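Local coordinates for protein ethanolamine kinase Pv091845 (Plasmodium vivax, PDB 2QG7) that probably phosphorylates ethanolamine, the first step from ethanolamine to phosphatidylethanolamine, at residues L124-D129 with Q133-I138; K168-Y171 with G177-E180; K242-L247 with D270-S275. One frame throughout, in Å; residues are numbered along the deposited sequence.

Contacts 1 and 2 belong to one five-stranded antiparallel sheet, that of the N-terminal lobe of a protein-kinase-like fold, and their centres lie about 11 Å apart. They meet where strands 136-141 and 177-181 run side by side: Leu137 N probably donates to Glu180 O (2.8 Å), and Tyr136 CD2 packs 3.7 Å from Tyr171 CE2. Contact 3 is remote, across the centre of the chain in the helical part, its centre about 42 Å from that of contact 1 and about 35 Å from that of contact 2; it also touches the second subunit. As in other kinase-like folds the nucleotide probably binds between the two lobes, which would make the sheet one wall of the cleft.

Contact 1 of 3, residues L124-D129 with Q133-I138; sequences LIKVKD and QAKYLI
Ile125 and Ile138 face each other as a hydrogen-bonded pair of an antiparallel beta hairpin, strands 122-128 and 136-141 of the kinase-like N-lobe sheet. Backbone bonding comes first. Ile125 N gives to Ile138 O at 2.7 Å and Ile138 N returns the bond to Ile125 O at 2.6 Å; two residues on, Val127 N gives to Tyr136 O and Tyr136 N to Val127 O, each at 3.0 Å. The second pair is less regular: Val127 N approaches Tyr136 O from above the carbonyl plane, 42° out of it, whereas Tyr136 N lies in the plane of the Val127 carbonyl. Toward the turn the Asp129 N to Ala134 O bond is weak.

Apolar packing falls on both faces. Ile125, Val127, Tyr136 and Ile138 share one, and Val127 CG2 touches Ile138 CG1 at 3.8 Å; that methyl is put there by a first torsion leaving it anti to the carbonyl carbon. Helix 84-98 covers the two isoleucines through Leu87, Cys91 and Val94. On the other face Leu124 CD2 meets Leu137 CD2 at 3.7 Å.

Charge is the third element. Two lysines, both extended beyond CG, converge until Lys126 NZ and Lys135 NZ, like charges, stand 3.4 Å apart.

Contact 2 of 3, residues K168-Y171 with G177-E180; sequences KKIY and GRIE
Ile170, which buries more surface here than any other residue, lies across the side chain of Arg178 on the neighbouring strand of the beta hairpin 170-174/177-181. Its CG2 is 3.5 Å from Arg178 CD, and CD1 sits over one face of the guanidinium, offset toward the rim. Ile170 pairs with Glu180 as a non-hydrogen-bonded antiparallel pair, CG1 coming 4.0 Å from Glu180 CB.

Tyr171 supplies the backbone link: its N donates to Ile179 O at 2.6 Å, nearly in line with the C=O but bent at the hydrogen (138°). Having CG anti to its own carbonyl carbon (chi1 -61°) sets the ring alongside the 177-181 backbone, which it meets obliquely, and CE2 comes 3.7 Å from Glu180 C.

Glu180 stands off the sheet on the same side as Arg178, two residues back, so their charged groups meet. Arg178 NH2, bonding in the guanidinium plane, reaches Glu180 OE1 at 3.0 Å in a salt bridge, while OE2 pairs with Arg139 and Arg178 NH1 with Glu154 of helix 151-163. Two carboxylates thus fix the turn of one guanidinium, the Ile170 methyl packed on its face, which implies a charged network tying strands 136-141 and 177-181 to that helix.

Contact 3 of 3, residues K242-L247 with D270-S275; sequences KYFHLL and DVLRDS
Phe244 carries the whole contact from its side: its ring projects from helix 236-251 to Leu272 and Arg273 of helix 269-284, with CG anti to the backbone N (chi1 179°) so that the ring extends straight out to the other helix. Asp270, first in 270-275, does not touch the ring but positions a residue that does: its OD1 accepts from Arg273 NH2 at 2.7 Å in a salt bridge to the residue one helical turn on, met on the anti side of the carboxylate. Val271 points away from helix 236-251 and packs on Lys265 of the second subunit. Leu272 comes next and turns back to the ring, its CD2 3.8 Å from Phe244 CD1, near the ring plane; the same leucine also packs on Leu266 of the second subunit.

Arg273 has the longer encounter. Its backbone N is 3.6 Å from Phe244 CE1 and its CB 3.7 Å from Phe244 CZ. Beyond that the chain bends at chi3 (-64°), bringing the guanidinium across the far end of the ring. The two planes stand 79° apart, with Phe244 CZ over one face of the guanidinium and NH1 at the ring edge, so this is an edge-on approach of the ring to the guanidinium. Ser275 closes the segment by bonding back through OG to Val271 O, at 2.9 Å.

Trp241, edge-to-face, and Phe269 also meet the Phe244 ring. With one aromatic ring spanning two helices, this is ordinary helix-to-helix packing of the helical C-terminal lobe of a kinase-like fold, where helix 269-284 also packs against the second subunit.

Contact 1 of 3, residues L124-D129 with Q133-I138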
ATOM      1  N   LEU D 124       4.237 -25.744  -6.316  1.00 71.49           N
ATOM      2  CA  LEU D 124       5.357 -26.435  -6.964  1.00 71.51           C
ATOM      3  C   LEU D 124       6.051 -27.447  -6.061  1.00 71.28           C
ATOM      4  O   LEU D 124       6.482 -27.121  -4.951  1.00 70.53           O
ATOM      5  CB  LEU D 124       6.396 -25.444  -7.504  1.00 71.65           C
ATOM      6  CG  LEU D 124       6.047 -24.762  -8.822  1.00 72.59           C
ATOM      7  CD1 LEU D 124       7.055 -23.646  -9.137  1.00 75.11           C
ATOM      8  CD2 LEU D 124       5.942 -25.787  -9.957  1.00 73.36           C
ATOM      9  N   ILE D 125       6.166 -28.676  -6.559  1.00 71.52           N
ATOM     10  CA  ILE D 125       6.770 -29.738  -5.778  1.00 72.42           C
ATOM     11  C   ILE D 125       7.860 -30.429  -6.580  1.00 73.30           C
ATOM     12  O   ILE D 125       7.592 -31.035  -7.634  1.00 72.98           O
ATOM     13  CB  ILE D 125       5.738 -30.778  -5.222  1.00 72.39           C
ATOM     14  CG1 ILE D 125       4.533 -30.076  -4.562  1.00 71.36           C
ATOM     15  CG2 ILE D 125       6.429 -31.785  -4.256  1.00 71.18           C
ATOM     16  CD1 ILE D 125       3.360 -29.796  -5.538  1.00 69.45           C
ATOM     17  N   LYS D 126       9.081 -30.292  -6.046  1.00 74.30           N
ATOM     18  CA  LYS D 126      10.306 -30.912  -6.556  1.00 75.71           C
ATOM     19  C   LYS D 126      10.352 -32.401  -6.149  1.00 76.26           C
ATOM     20  O   LYS D 126      10.172 -32.745  -4.982  1.00 75.87           O
ATOM     21  CB  LYS D 126      11.516 -30.148  -5.983  1.00 75.69           C
ATOM     22  CG  LYS D 126      12.886 -30.889  -6.055  1.00 78.26           C
ATOM     23  CD  LYS D 126      14.008 -29.985  -5.526  1.00 80.97           C
ATOM     24  CE  LYS D 126      15.377 -30.495  -6.043  1.00 83.15           C
ATOM     25  NZ  LYS D 126      16.564 -29.697  -5.590  1.00 83.40           N
ATOM     26  N   VAL D 127      10.571 -33.267  -7.131  1.00 77.68           N
ATOM     27  CA  VAL D 127      10.601 -34.713  -6.933  1.00 79.42           C
ATOM     28  C   VAL D 127      12.018 -35.199  -7.226  1.00 81.46           C
ATOM     29  O   VAL D 127      12.511 -35.022  -8.335  1.00 81.19           O
ATOM     30  CB  VAL D 127       9.605 -35.448  -7.889  1.00 78.82           C
ATOM     31  CG1 VAL D 127       9.560 -36.949  -7.601  1.00 78.58           C
ATOM     32  CG2 VAL D 127       8.221 -34.843  -7.805  1.00 78.42           C
ATOM     33  N   LYS D 128      12.675 -35.802  -6.235  1.00 84.51           N
ATOM     34  CA  LYS D 128      14.033 -36.342  -6.433  1.00 87.66           C
ATOM     35  C   LYS D 128      14.009 -37.871  -6.497  1.00 89.18           C
ATOM     36  O   LYS D 128      13.183 -38.501  -5.848  1.00 89.34           O
ATOM     37  CB  LYS D 128      14.994 -35.871  -5.328  1.00 87.94           C
ATOM     38  CG  LYS D 128      14.944 -34.353  -5.025  1.00 89.55           C
ATOM     39  CD  LYS D 128      16.159 -33.956  -4.140  1.00 92.52           C
ATOM     40  CE  LYS D 128      15.817 -32.700  -3.288  1.00 93.53           C
ATOM     41  NZ  LYS D 128      17.265 -32.068  -2.762  1.00 92.99           N
ATOM     42  N   ASP D 129      14.902 -38.466  -7.286  1.00 91.73           N
ATOM     43  CA  ASP D 129      15.073 -39.933  -7.272  1.00 94.06           C
ATOM     44  C   ASP D 129      16.510 -40.329  -6.911  1.00 95.30           C
ATOM     45  O   ASP D 129      17.468 -39.847  -7.534  1.00 95.59           O
ATOM     46  CB  ASP D 129      14.654 -40.560  -8.613  1.00 93.88           C
ATOM     47  CG  ASP D 129      14.423 -42.068  -8.518  1.00 94.45           C
ATOM     48  OD1 ASP D 129      14.343 -42.608  -7.383  1.00 95.54           O
ATOM     49  OD2 ASP D 129      14.300 -42.718  -9.585  1.00 93.82           O
ATOM     50  N   GLN D 133      18.885 -40.844  -9.900  1.00 96.08           N
ATOM     51  CA  GLN D 133      19.429 -39.488  -9.686  1.00 95.48           C
ATOM     52  C   GLN D 133      18.882 -38.463 -10.715  1.00 94.53           C
ATOM     53  O   GLN D 133      19.653 -37.738 -11.386  1.00 94.39           O
ATOM     54  CB  GLN D 133      20.970 -39.517  -9.658  1.00 95.80           C
ATOM     55  CG  GLN D 133      21.607 -38.291  -8.992  1.00 97.18           C
ATOM     56  CD  GLN D 133      21.833 -38.475  -7.497  1.00 98.99           C
ATOM     57  OE1 GLN D 133      20.969 -38.994  -6.770  1.00100.11           O
ATOM     58  NE2 GLN D 133      23.006 -38.045  -7.027  1.00 99.04           N
ATOM     59  N   ALA D 134      17.548 -38.436 -10.837  1.00 92.90           N
ATOM     60  CA  ALA D 134      16.867 -37.609 -11.834  1.00 91.22           C
ATOM     61  C   ALA D 134      15.714 -36.843 -11.181  1.00 90.04           C
ATOM     62  O   ALA D 134      14.967 -37.405 -10.358  1.00 90.01           O
ATOM     63  CB  ALA D 134      16.359 -38.469 -12.994  1.00 91.52           C
ATOM     64  N   LYS D 135      15.572 -35.565 -11.554  1.00 87.93           N
ATOM     65  CA  LYS D 135      14.622 -34.679 -10.896  1.00 85.80           C
ATOM     66  C   LYS D 135      13.472 -34.256 -11.799  1.00 84.52           C
ATOM     67  O   LYS D 135      13.669 -33.907 -12.970  1.00 84.37           O
ATOM     68  CB  LYS D 135      15.342 -33.485 -10.284  1.00 85.62           C
ATOM     69  CG  LYS D 135      16.558 -33.932  -9.394  1.00 86.45           C
ATOM     70  CD  LYS D 135      17.152 -32.658  -8.724  1.00 89.11           C
ATOM     71  CE  LYS D 135      18.399 -33.115  -7.875  1.00 91.38           C
ATOM     72  NZ  LYS D 135      18.849 -31.829  -7.007  1.00 92.23           N
ATOM     73  N   TYR D 136      12.262 -34.325 -11.241  1.00 82.94           N
ATOM     74  CA  TYR D 136      11.026 -33.872 -11.903  1.00 81.18           C
ATOM     75  C   TYR D 136      10.390 -32.772 -11.070  1.00 79.88           C
ATOM     76  O   TYR D 136      10.868 -32.457  -9.980  1.00 79.58           O
ATOM     77  CB  TYR D 136      10.042 -35.036 -12.126  1.00 81.07           C
ATOM     78  CG  TYR D 136      10.654 -36.217 -12.869  1.00 82.04           C
ATOM     79  CD1 TYR D 136      11.262 -37.277 -12.178  1.00 81.69           C
ATOM     80  CD2 TYR D 136      10.641 -36.268 -14.270  1.00 82.03           C
ATOM     81  CE1 TYR D 136      11.840 -38.348 -12.869  1.00 81.46           C
ATOM     82  CE2 TYR D 136      11.217 -37.333 -14.960  1.00 80.82           C
ATOM     83  CZ  TYR D 136      11.809 -38.363 -14.258  1.00 81.45           C
ATOM     84  OH  TYR D 136      12.361 -39.415 -14.957  1.00 82.71           O
ATOM     85  N   LEU D 137       9.330 -32.170 -11.599  1.00 78.91           N
ATOM     86  CA  LEU D 137       8.625 -31.082 -10.918  1.00 77.65           C
ATOM     87  C   LEU D 137       7.122 -31.309 -11.055  1.00 76.82           C
ATOM     88  O   LEU D 137       6.624 -31.601 -12.167  1.00 77.05           O
ATOM     89  CB  LEU D 137       9.029 -29.725 -11.525  1.00 77.55           C
ATOM     90  CG  LEU D 137       8.559 -28.420 -10.881  1.00 78.18           C
ATOM     91  CD1 LEU D 137       9.217 -28.233  -9.526  1.00 78.83           C
ATOM     92  CD2 LEU D 137       8.876 -27.219 -11.781  1.00 78.46           C
ATOM     93  N   ILE D 138       6.401 -31.209  -9.934  1.00 75.33           N
ATOM     94  CA  ILE D 138       4.958 -31.293 -10.003  1.00 74.34           C
ATOM     95  C   ILE D 138       4.380 -29.906  -9.797  1.00 74.27           C
ATOM     96  O   ILE D 138       4.731 -29.204  -8.842  1.00 73.74           O
ATOM     97  CB  ILE D 138       4.352 -32.300  -8.998  1.00 74.11           C
ATOM     98  CG1 ILE D 138       4.925 -33.699  -9.227  1.00 73.94           C
ATOM     99  CG2 ILE D 138       2.828 -32.331  -9.122  1.00 72.61           C
ATOM    100  CD1 ILE D 138       4.456 -34.721  -8.209  1.00 72.50           C
TER

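Contact 2 of 3, residues K168-Y171 with G177-E180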
ATOM      1  N   LYS D 168      11.037 -25.388 -20.650  1.00 59.98           N
ATOM      2  CA  LYS D 168      11.458 -26.766 -20.398  1.00 59.41           C
ATOM      3  C   LYS D 168      10.347 -27.728 -20.818  1.00 59.30           C
ATOM      4  O   LYS D 168       9.228 -27.293 -21.204  1.00 57.97           O
ATOM      5  CB  LYS D 168      11.841 -26.935 -18.931  1.00 60.01           C
ATOM      6  CG  LYS D 168      13.168 -26.291 -18.575  1.00 61.87           C
ATOM      7  CD  LYS D 168      14.306 -27.301 -18.726  1.00 66.87           C
ATOM      8  CE  LYS D 168      15.460 -26.718 -19.549  1.00 69.76           C
ATOM      9  NZ  LYS D 168      15.972 -25.425 -18.950  1.00 73.51           N
ATOM     10  N   LYS D 169      10.655 -29.034 -20.782  1.00 60.13           N
ATOM     11  CA  LYS D 169       9.680 -30.042 -21.246  1.00 61.12           C
ATOM     12  C   LYS D 169       8.630 -30.339 -20.202  1.00 60.62           C
ATOM     13  O   LYS D 169       8.943 -30.539 -19.038  1.00 60.21           O
ATOM     14  CB  LYS D 169      10.366 -31.342 -21.681  1.00 61.22           C
ATOM     15  CG  LYS D 169       9.388 -32.449 -22.070  1.00 65.27           C
ATOM     16  CD  LYS D 169       9.916 -33.383 -23.190  1.00 72.03           C
ATOM     17  CE  LYS D 169      11.226 -34.102 -22.716  1.00 75.14           C
ATOM     18  NZ  LYS D 169      11.906 -34.834 -23.846  1.00 78.52           N
ATOM     19  N   ILE D 170       7.381 -30.354 -20.636  1.00 60.83           N
ATOM     20  CA  ILE D 170       6.286 -30.817 -19.804  1.00 61.37           C
ATOM     21  C   ILE D 170       5.931 -32.242 -20.208  1.00 61.82           C
ATOM     22  O   ILE D 170       5.562 -32.482 -21.357  1.00 62.76           O
ATOM     23  CB  ILE D 170       5.030 -29.924 -19.945  1.00 61.77           C
ATOM     24  CG1 ILE D 170       5.341 -28.499 -19.497  1.00 60.19           C
ATOM     25  CG2 ILE D 170       3.826 -30.520 -19.154  1.00 60.68           C
ATOM     26  CD1 ILE D 170       4.312 -27.544 -19.962  1.00 61.20           C
ATOM     27  N   TYR D 171       6.029 -33.177 -19.260  1.00 62.05           N
ATOM     28  CA  TYR D 171       5.844 -34.607 -19.538  1.00 61.32           C
ATOM     29  C   TYR D 171       4.364 -35.031 -19.621  1.00 61.40           C
ATOM     30  O   TYR D 171       3.949 -35.662 -20.611  1.00 61.63           O
ATOM     31  CB  TYR D 171       6.579 -35.415 -18.482  1.00 61.10           C
ATOM     32  CG  TYR D 171       8.072 -35.169 -18.433  1.00 61.07           C
ATOM     33  CD1 TYR D 171       8.909 -35.644 -19.446  1.00 59.99           C
ATOM     34  CD2 TYR D 171       8.655 -34.489 -17.358  1.00 61.90           C
ATOM     35  CE1 TYR D 171      10.285 -35.431 -19.395  1.00 58.99           C
ATOM     36  CE2 TYR D 171      10.040 -34.268 -17.296  1.00 58.98           C
ATOM     37  CZ  TYR D 171      10.844 -34.752 -18.321  1.00 59.42           C
ATOM     38  OH  TYR D 171      12.206 -34.548 -18.297  1.00 58.31           O
ATOM     39  N   GLY D 177      -3.208 -30.292 -12.764  1.00 53.79           N
ATOM     40  CA  GLY D 177      -1.793 -30.003 -12.684  1.00 53.76           C
ATOM     41  C   GLY D 177      -1.022 -30.632 -13.792  1.00 54.25           C
ATOM     42  O   GLY D 177      -1.604 -31.103 -14.775  1.00 54.16           O
ATOM     43  N   ARG D 178       0.298 -30.654 -13.637  1.00 55.33           N
ATOM     44  CA  ARG D 178       1.174 -31.286 -14.630  1.00 56.75           C
ATOM     45  C   ARG D 178       2.486 -31.793 -14.040  1.00 57.81           C
ATOM     46  O   ARG D 178       2.877 -31.409 -12.919  1.00 57.87           O
ATOM     47  CB  ARG D 178       1.497 -30.298 -15.765  1.00 57.15           C
ATOM     48  CG  ARG D 178       2.455 -29.179 -15.341  1.00 57.75           C
ATOM     49  CD  ARG D 178       2.909 -28.369 -16.514  1.00 57.56           C
ATOM     50  NE  ARG D 178       1.918 -27.385 -16.887  1.00 58.73           N
ATOM     51  CZ  ARG D 178       2.136 -26.071 -16.936  1.00 59.19           C
ATOM     52  NH1 ARG D 178       1.138 -25.273 -17.302  1.00 60.32           N
ATOM     53  NH2 ARG D 178       3.331 -25.555 -16.633  1.00 59.50           N
ATOM     54  N   ILE D 179       3.174 -32.633 -14.815  1.00 58.85           N
ATOM     55  CA  ILE D 179       4.524 -33.081 -14.469  1.00 60.28           C
ATOM     56  C   ILE D 179       5.513 -32.548 -15.508  1.00 61.06           C
ATOM     57  O   ILE D 179       5.409 -32.842 -16.711  1.00 60.85           O
ATOM     58  CB  ILE D 179       4.675 -34.641 -14.353  1.00 60.12           C
ATOM     59  CG1 ILE D 179       3.557 -35.250 -13.492  1.00 60.29           C
ATOM     60  CG2 ILE D 179       6.046 -34.984 -13.764  1.00 60.03           C
ATOM     61  CD1 ILE D 179       3.431 -36.794 -13.604  1.00 58.29           C
ATOM     62  N   GLU D 180       6.485 -31.784 -15.032  1.00 62.06           N
ATOM     63  CA  GLU D 180       7.397 -31.086 -15.923  1.00 62.92           C
ATOM     64  C   GLU D 180       8.843 -31.266 -15.486  1.00 63.73           C
ATOM     65  O   GLU D 180       9.130 -31.718 -14.373  1.00 63.36           O
ATOM     66  CB  GLU D 180       7.006 -29.591 -16.053  1.00 62.76           C
ATOM     67  CG  GLU D 180       7.125 -28.796 -14.760  1.00 63.30           C
ATOM     68  CD  GLU D 180       6.578 -27.366 -14.833  1.00 64.04           C
ATOM     69  OE1 GLU D 180       5.461 -27.141 -15.335  1.00 62.15           O
ATOM     70  OE2 GLU D 180       7.268 -26.447 -14.338  1.00 67.30           O
TER

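Contact 3 of 3, residues K242-L247 with D270-S275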
ATOM      1  N   LYS D 242     -11.898  -8.528 -20.615  1.00 56.81           N
ATOM      2  CA  LYS D 242     -12.468  -9.700 -19.958  1.00 56.14           C
ATOM      3  C   LYS D 242     -12.498  -9.460 -18.445  1.00 55.28           C
ATOM      4  O   LYS D 242     -13.477  -9.758 -17.786  1.00 55.19           O
ATOM      5  CB  LYS D 242     -11.632 -10.924 -20.296  1.00 56.93           C
ATOM      6  CG  LYS D 242     -12.163 -12.312 -19.816  1.00 59.47           C
ATOM      7  CD  LYS D 242     -10.879 -13.247 -19.528  1.00 65.33           C
ATOM      8  CE  LYS D 242     -11.351 -14.680 -19.058  1.00 69.39           C
ATOM      9  NZ  LYS D 242     -10.165 -15.624 -18.817  1.00 68.04           N
ATOM     10  N   TYR D 243     -11.405  -8.939 -17.899  1.00 54.21           N
ATOM     11  CA  TYR D 243     -11.333  -8.646 -16.473  1.00 54.12           C
ATOM     12  C   TYR D 243     -12.373  -7.568 -16.065  1.00 54.17           C
ATOM     13  O   TYR D 243     -13.028  -7.690 -15.039  1.00 53.27           O
ATOM     14  CB  TYR D 243      -9.928  -8.188 -16.074  1.00 53.83           C
ATOM     15  CG  TYR D 243      -8.785  -9.156 -16.258  1.00 52.94           C
ATOM     16  CD1 TYR D 243      -8.981 -10.547 -16.246  1.00 56.01           C
ATOM     17  CD2 TYR D 243      -7.493  -8.679 -16.412  1.00 52.58           C
ATOM     18  CE1 TYR D 243      -7.892 -11.444 -16.401  1.00 54.22           C
ATOM     19  CE2 TYR D 243      -6.417  -9.539 -16.555  1.00 53.45           C
ATOM     20  CZ  TYR D 243      -6.614 -10.921 -16.537  1.00 54.01           C
ATOM     21  OH  TYR D 243      -5.524 -11.766 -16.687  1.00 55.30           O
ATOM     22  N   PHE D 244     -12.518  -6.541 -16.903  1.00 54.52           N
ATOM     23  CA  PHE D 244     -13.419  -5.456 -16.670  1.00 55.20           C
ATOM     24  C   PHE D 244     -14.835  -5.987 -16.560  1.00 56.71           C
ATOM     25  O   PHE D 244     -15.533  -5.693 -15.579  1.00 57.29           O
ATOM     26  CB  PHE D 244     -13.319  -4.431 -17.790  1.00 54.99           C
ATOM     27  CG  PHE D 244     -14.267  -3.264 -17.631  1.00 55.14           C
ATOM     28  CD1 PHE D 244     -13.878  -2.122 -16.904  1.00 54.93           C
ATOM     29  CD2 PHE D 244     -15.557  -3.303 -18.193  1.00 52.29           C
ATOM     30  CE1 PHE D 244     -14.776  -1.055 -16.744  1.00 53.94           C
ATOM     31  CE2 PHE D 244     -16.444  -2.246 -18.037  1.00 50.37           C
ATOM     32  CZ  PHE D 244     -16.068  -1.133 -17.318  1.00 51.32           C
ATOM     33  N   HIS D 245     -15.245  -6.780 -17.554  1.00 57.66           N
ATOM     34  CA  HIS D 245     -16.608  -7.325 -17.628  1.00 58.10           C
ATOM     35  C   HIS D 245     -16.936  -8.326 -16.506  1.00 58.49           C
ATOM     36  O   HIS D 245     -18.055  -8.354 -16.027  1.00 59.07           O
ATOM     37  CB  HIS D 245     -16.917  -7.929 -19.023  1.00 58.01           C
ATOM     38  CG  HIS D 245     -17.000  -6.911 -20.131  1.00 58.33           C
ATOM     39  ND1 HIS D 245     -17.946  -5.902 -20.161  1.00 61.01           N
ATOM     40  CD2 HIS D 245     -16.259  -6.754 -21.254  1.00 58.31           C
ATOM     41  CE1 HIS D 245     -17.773  -5.166 -21.246  1.00 61.22           C
ATOM     42  NE2 HIS D 245     -16.744  -5.651 -21.916  1.00 58.40           N
ATOM     43  N   LEU D 246     -15.975  -9.133 -16.085  1.00 58.53           N
ATOM     44  CA  LEU D 246     -16.187 -10.031 -14.968  1.00 58.94           C
ATOM     45  C   LEU D 246     -16.326  -9.275 -13.633  1.00 59.49           C
ATOM     46  O   LEU D 246     -17.082  -9.695 -12.730  1.00 60.30           O
ATOM     47  CB  LEU D 246     -15.057 -11.044 -14.895  1.00 59.17           C
ATOM     48  CG  LEU D 246     -15.013 -12.188 -15.929  1.00 60.32           C
ATOM     49  CD1 LEU D 246     -13.631 -12.860 -15.956  1.00 60.30           C
ATOM     50  CD2 LEU D 246     -16.094 -13.246 -15.628  1.00 61.39           C
ATOM     51  N   LEU D 247     -15.631  -8.151 -13.516  1.00 59.27           N
ATOM     52  CA  LEU D 247     -15.705  -7.336 -12.326  1.00 58.76           C
ATOM     53  C   LEU D 247     -16.925  -6.458 -12.325  1.00 59.85           C
ATOM     54  O   LEU D 247     -17.515  -6.237 -11.274  1.00 59.89           O
ATOM     55  CB  LEU D 247     -14.449  -6.493 -12.151  1.00 57.73           C
ATOM     56  CG  LEU D 247     -13.210  -7.202 -11.603  1.00 55.69           C
ATOM     57  CD1 LEU D 247     -12.028  -6.257 -11.597  1.00 53.22           C
ATOM     58  CD2 LEU D 247     -13.458  -7.755 -10.211  1.00 53.76           C
ATOM     59  N   ASP D 270     -17.637   3.514 -14.995  1.00 54.56           N
ATOM     60  CA  ASP D 270     -17.837   4.289 -16.213  1.00 55.46           C
ATOM     61  C   ASP D 270     -16.572   5.044 -16.579  1.00 55.59           C
ATOM     62  O   ASP D 270     -16.225   5.152 -17.763  1.00 55.60           O
ATOM     63  CB  ASP D 270     -19.008   5.268 -16.074  1.00 55.64           C
ATOM     64  CG  ASP D 270     -20.346   4.555 -15.867  1.00 60.01           C
ATOM     65  OD1 ASP D 270     -20.735   3.722 -16.724  1.00 64.32           O
ATOM     66  OD2 ASP D 270     -21.027   4.808 -14.841  1.00 63.11           O
ATOM     67  N   VAL D 271     -15.908   5.593 -15.561  1.00 55.45           N
ATOM     68  CA  VAL D 271     -14.624   6.283 -15.721  1.00 55.38           C
ATOM     69  C   VAL D 271     -13.489   5.275 -15.997  1.00 55.53           C
ATOM     70  O   VAL D 271     -12.506   5.592 -16.708  1.00 56.12           O
ATOM     71  CB  VAL D 271     -14.292   7.171 -14.477  1.00 55.15           C
ATOM     72  CG1 VAL D 271     -12.917   7.798 -14.575  1.00 53.71           C
ATOM     73  CG2 VAL D 271     -15.360   8.263 -14.308  1.00 56.25           C
ATOM     74  N   LEU D 272     -13.621   4.080 -15.434  1.00 54.43           N
ATOM     75  CA  LEU D 272     -12.685   3.032 -15.696  1.00 54.33           C
ATOM     76  C   LEU D 272     -12.817   2.585 -17.166  1.00 54.66           C
ATOM     77  O   LEU D 272     -11.795   2.438 -17.856  1.00 54.59           O
ATOM     78  CB  LEU D 272     -12.883   1.864 -14.707  1.00 53.90           C
ATOM     79  CG  LEU D 272     -11.964   0.636 -14.815  1.00 51.73           C
ATOM     80  CD1 LEU D 272     -10.468   0.969 -14.618  1.00 52.96           C
ATOM     81  CD2 LEU D 272     -12.410  -0.432 -13.847  1.00 51.31           C
ATOM     82  N   ARG D 273     -14.067   2.375 -17.619  1.00 54.81           N
ATOM     83  CA  ARG D 273     -14.376   2.063 -19.019  1.00 54.99           C
ATOM     84  C   ARG D 273     -13.785   3.077 -19.962  1.00 54.75           C
ATOM     85  O   ARG D 273     -13.209   2.706 -20.959  1.00 55.46           O
ATOM     86  CB  ARG D 273     -15.878   1.995 -19.258  1.00 55.57           C
ATOM     87  CG  ARG D 273     -16.297   1.334 -20.579  1.00 57.12           C
ATOM     88  CD  ARG D 273     -17.829   1.277 -20.748  1.00 60.49           C
ATOM     89  NE  ARG D 273     -18.533   0.447 -19.759  1.00 63.13           N
ATOM     90  CZ  ARG D 273     -19.201   0.944 -18.706  1.00 65.15           C
ATOM     91  NH1 ARG D 273     -19.823   0.140 -17.844  1.00 64.82           N
ATOM     92  NH2 ARG D 273     -19.252   2.261 -18.508  1.00 65.43           N
ATOM     93  N   ASP D 274     -13.900   4.352 -19.631  1.00 54.79           N
ATOM     94  CA  ASP D 274     -13.320   5.430 -20.421  1.00 54.80           C
ATOM     95  C   ASP D 274     -11.802   5.422 -20.431  1.00 54.73           C
ATOM     96  O   ASP D 274     -11.177   5.791 -21.426  1.00 55.37           O
ATOM     97  CB  ASP D 274     -13.771   6.783 -19.857  1.00 55.34           C
ATOM     98  CG  ASP D 274     -15.227   7.111 -20.171  1.00 57.90           C
ATOM     99  OD1 ASP D 274     -15.899   6.304 -20.861  1.00 61.83           O
ATOM    100  OD2 ASP D 274     -15.711   8.188 -19.730  1.00 58.74           O
ATOM    101  N   SER D 275     -11.214   5.067 -19.293  1.00 55.02           N
ATOM    102  CA  SER D 275      -9.775   5.049 -19.105  1.00 54.55           C
ATOM    103  C   SER D 275      -9.110   3.919 -19.873  1.00 54.13           C
ATOM    104  O   SER D 275      -8.016   4.085 -20.384  1.00 54.40           O
ATOM    105  CB  SER D 275      -9.460   4.885 -17.626  1.00 54.67           C
ATOM    106  OG  SER D 275      -9.626   6.135 -16.965  1.00 55.53           O
TER